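Local coordinates for phosphatidylinositol 4,5-bisphosphate-binding protein SLM1 (Saccharomyces cerevisiae, PDB 4A6H), which binds phosphatidylinositol 4,5-bisphosphate and, together with SLM2, acts as an effector of TORC2 and calcineurin signalling in actin polarization, at residues A[27-37]-A[47-55]. Numbering follows the deposited sequence.
With I4D (D-myo-inositol-4-phosphate), chain H; PO4 (phosphate ion), chain F.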
# COMPACT_ATOMS: atom_id res chain seq x y z
N TYR A 27 -0.20 7.58 -15.56
CA TYR A 27 -0.92 7.30 -14.32
C TYR A 27 -0.13 6.40 -13.40
O TYR A 27 0.56 5.49 -13.85
CB TYR A 27 -2.30 6.71 -14.62
CG TYR A 27 -3.27 7.73 -15.16
CD1 TYR A 27 -3.24 8.11 -16.49
CD2 TYR A 27 -4.22 8.31 -14.32
CE1 TYR A 27 -4.13 9.05 -16.99
CE2 TYR A 27 -5.11 9.25 -14.81
CZ TYR A 27 -5.07 9.62 -16.13
OH TYR A 27 -5.98 10.55 -16.58
N VAL A 28 -0.23 6.68 -12.10
CA VAL A 28 0.44 5.86 -11.10
C VAL A 28 -0.56 5.52 -10.01
O VAL A 28 -1.10 6.43 -9.36
CB VAL A 28 1.67 6.57 -10.51
CG1 VAL A 28 2.35 5.71 -9.47
CG2 VAL A 28 2.65 6.93 -11.64
N LEU A 29 -0.78 4.23 -9.81
CA LEU A 29 -1.69 3.74 -8.78
C LEU A 29 -0.92 3.41 -7.51
O LEU A 29 0.02 2.63 -7.55
CB LEU A 29 -2.37 2.46 -9.28
CG LEU A 29 -3.37 1.79 -8.34
CD1 LEU A 29 -4.50 2.74 -8.01
CD2 LEU A 29 -3.90 0.53 -9.02
N THR A 30 -1.32 4.00 -6.39
CA THR A 30 -0.79 3.63 -5.07
C THR A 30 -1.93 3.06 -4.22
O THR A 30 -3.07 3.04 -4.65
CB THR A 30 -0.22 4.85 -4.34
OG1 THR A 30 -1.30 5.70 -3.94
CG2 THR A 30 0.72 5.61 -5.25
N PRO A 31 -1.64 2.61 -3.00
CA PRO A 31 -2.79 2.16 -2.21
C PRO A 31 -3.81 3.26 -1.88
O PRO A 31 -4.93 2.94 -1.50
CB PRO A 31 -2.15 1.61 -0.93
CG PRO A 31 -0.80 1.16 -1.37
CD PRO A 31 -0.36 2.19 -2.39
N ASN A 32 -3.42 4.53 -2.01
CA ASN A 32 -4.28 5.64 -1.61
C ASN A 32 -4.91 6.40 -2.76
O ASN A 32 -6.02 6.91 -2.64
CB ASN A 32 -3.50 6.63 -0.74
CG ASN A 32 -2.98 6.01 0.54
OD1 ASN A 32 -3.73 5.39 1.28
ND2 ASN A 32 -1.69 6.18 0.80
N PHE A 33 -4.20 6.49 -3.89
CA PHE A 33 -4.61 7.37 -4.98
C PHE A 33 -4.34 6.76 -6.33
O PHE A 33 -3.43 5.94 -6.49
CB PHE A 33 -3.80 8.68 -4.95
CG PHE A 33 -4.16 9.62 -3.83
CD1 PHE A 33 -5.29 10.43 -3.92
CD2 PHE A 33 -3.36 9.71 -2.72
CE1 PHE A 33 -5.62 11.31 -2.89
CE2 PHE A 33 -3.68 10.58 -1.69
CZ PHE A 33 -4.81 11.38 -1.78
N LEU A 34 -5.15 7.18 -7.31
CA LEU A 34 -4.74 7.10 -8.70
C LEU A 34 -4.24 8.51 -9.05
O LEU A 34 -5.03 9.46 -9.09
CB LEU A 34 -5.91 6.67 -9.58
CG LEU A 34 -5.59 6.62 -11.07
CD1 LEU A 34 -4.57 5.55 -11.36
CD2 LEU A 34 -6.86 6.40 -11.87
N HIS A 35 -2.92 8.64 -9.25
CA HIS A 35 -2.33 9.92 -9.62
C HIS A 35 -2.15 10.00 -11.12
O HIS A 35 -1.82 9.00 -11.76
CB HIS A 35 -0.93 10.08 -9.03
CG HIS A 35 -0.87 10.02 -7.54
ND1 HIS A 35 -1.30 11.05 -6.73
CD2 HIS A 35 -0.38 9.07 -6.70
CE1 HIS A 35 -1.10 10.73 -5.47
NE2 HIS A 35 -0.53 9.54 -5.42
N GLU A 36 -2.38 11.19 -11.66
CA GLU A 36 -2.00 11.50 -13.04
C GLU A 36 -0.85 12.48 -13.05
O GLU A 36 -0.86 13.46 -12.31
CB GLU A 36 -3.16 12.13 -13.80
CG GLU A 36 -2.80 12.42 -15.27
CD GLU A 36 -3.85 13.24 -16.00
OE1 GLU A 36 -4.80 13.71 -15.34
OE2 GLU A 36 -3.73 13.39 -17.23
N PHE A 37 0.15 12.19 -13.88
CA PHE A 37 1.24 13.12 -14.19
C PHE A 37 1.23 13.42 -15.68
O PHE A 37 0.75 12.63 -16.49
CB PHE A 37 2.58 12.51 -13.78
CG PHE A 37 2.68 12.15 -12.32
CD1 PHE A 37 2.27 10.92 -11.87
CD2 PHE A 37 3.18 13.05 -11.39
CE1 PHE A 37 2.35 10.57 -10.53
CE2 PHE A 37 3.27 12.70 -10.04
CZ PHE A 37 2.84 11.46 -9.61
N VAL A 47 4.90 16.56 -9.43
CA VAL A 47 3.66 17.22 -9.00
C VAL A 47 2.46 16.65 -9.77
O VAL A 47 2.30 16.90 -10.96
CB VAL A 47 3.70 18.74 -9.21
CG1 VAL A 47 2.38 19.38 -8.78
CG2 VAL A 47 4.87 19.38 -8.45
N PRO A 48 1.58 15.88 -9.10
CA PRO A 48 0.47 15.32 -9.88
C PRO A 48 -0.42 16.39 -10.52
O PRO A 48 -0.67 17.42 -9.89
CB PRO A 48 -0.34 14.56 -8.81
CG PRO A 48 0.65 14.21 -7.76
CD PRO A 48 1.60 15.39 -7.72
N VAL A 49 -0.92 16.12 -11.72
CA VAL A 49 -1.96 16.98 -12.28
C VAL A 49 -3.25 16.79 -11.49
O VAL A 49 -4.02 17.73 -11.27
CB VAL A 49 -2.22 16.72 -13.79
CG1 VAL A 49 -0.90 16.52 -14.53
CG2 VAL A 49 -3.11 15.54 -13.98
N MET A 50 -3.48 15.56 -11.02
CA MET A 50 -4.60 15.29 -10.14
C MET A 50 -4.34 14.01 -9.37
O MET A 50 -3.60 13.13 -9.82
CB MET A 50 -5.92 15.20 -10.90
CG MET A 50 -6.01 14.01 -11.83
SD MET A 50 -7.66 13.68 -12.50
CE MET A 50 -7.37 12.13 -13.35
N SER A 51 -4.96 13.90 -8.21
CA SER A 51 -4.85 12.71 -7.38
C SER A 51 -6.26 12.30 -6.96
O SER A 51 -6.94 13.02 -6.22
CB SER A 51 -3.99 12.99 -6.14
OG SER A 51 -2.69 13.41 -6.51
N LEU A 52 -6.68 11.14 -7.45
CA LEU A 52 -8.03 10.64 -7.21
C LEU A 52 -8.03 9.68 -6.03
O LEU A 52 -7.45 8.60 -6.10
CB LEU A 52 -8.53 9.88 -8.44
CG LEU A 52 -8.81 10.69 -9.69
CD1 LEU A 52 -8.84 9.79 -10.93
CD2 LEU A 52 -10.11 11.45 -9.56
N ALA A 53 -8.70 10.08 -4.94
CA ALA A 53 -8.72 9.27 -3.73
C ALA A 53 -9.50 7.97 -3.92
O ALA A 53 -10.69 8.02 -4.22
CB ALA A 53 -9.32 10.07 -2.60
N LEU A 54 -8.85 6.84 -3.73
CA LEU A 54 -9.46 5.55 -3.99
C LEU A 54 -10.58 5.24 -2.99
O LEU A 54 -11.49 4.48 -3.31
CB LEU A 54 -8.42 4.44 -3.97
CG LEU A 54 -7.33 4.56 -5.03
CD1 LEU A 54 -6.36 3.39 -4.91
CD2 LEU A 54 -7.96 4.64 -6.40
N SER A 55 -10.50 5.85 -1.81
CA SER A 55 -11.48 5.61 -0.75
C SER A 55 -12.87 6.02 -1.19
O SER A 55 -13.86 5.56 -0.63
CB SER A 55 -11.10 6.42 0.49
OG SER A 55 -11.16 7.81 0.23
O5 I4D H . 6.36 7.73 -14.62
C5 I4D H . 6.01 7.31 -13.31
C6 I4D H . 6.79 6.01 -13.05
O6 I4D H . 7.75 5.60 -14.02
C4 I4D H . 6.21 8.41 -12.34
O4 I4D H . 5.47 9.60 -12.61
P4 I4D H . 6.04 10.98 -12.95
O43 I4D H . 7.36 10.90 -13.58
O42 I4D H . 6.14 11.70 -11.70
O41 I4D H . 5.18 11.75 -13.85
C3 I4D H . 6.33 7.79 -10.85
O3 I4D H . 6.33 8.80 -9.69
C2 I4D H . 6.80 6.34 -10.44
O2 I4D H . 6.32 5.83 -9.23
C1 I4D H . 6.88 5.37 -11.61
O1 I4D H . 7.48 4.05 -11.48
P PO4 F . 0.35 8.11 -1.85
O1 PO4 F . -0.46 8.20 -3.11
O2 PO4 F . 1.79 7.90 -2.18
O3 PO4 F . 0.26 9.41 -1.10
O4 PO4 F . -0.15 6.96 -1.03
O HOH W 1 -7.98 6.94 -0.57
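Leu34 and Leu52 form an antiparallel hydrogen-bonded pair. Leu34 N reaches Leu52 O at 3.0 Å, and Leu52 N reaches Leu34 O at 2.9 Å. Leu54 N extends the series to Asn32 O. At the other end, Val49 and Met50 both face Glu36 in a classic beta bulge. Met50 O receives Glu36 N, while Val49 N gives a more bent bond to Glu36 O (2.7 Å, 138° at the hydrogen).

Strands 33-37 and 50-53 belong to the first, four-stranded sheet of the PH-domain fold. Helix 103-116 covers Leu29 and Leu34 on the core side. There Leu54 CD1 meets Leu29 CD1 at 3.7 Å, the side chains crossing at about a right angle. Leu34 and Leu52 lie side by side. Met50 CE sits at the edge of the Tyr27 ring, and Glu36 OE1 has its salt bridge with Arg14.

On the sheet face of Phe33, His35 and Ser51, His35 ND1 shares a 2.7 Å hydrogen bond with Ser51 OG. His35 NE2 donates to phosphate O1, also 2.7 Å away, which Thr30 OG1 grips too. With chi1 at -59°, His35 CG lies beside its own backbone N, and the ring turns ND1 to Ser51 and NE2 to the phosphate. Asn32 ND2 donates to phosphate O4. Thr30, Asn32 and His35 of the second subunit bind the same ion, probably from the crystallisation liquor.

Phe37 CE2 packs against Pro48 CG at 3.8 Å. The phosphate of an inositol 4-phosphate, in a pocket that includes Val28 and Glu6, sits over one face of the Phe37 ring. It is modelled too tightly there for its oxygen positions to be relied on.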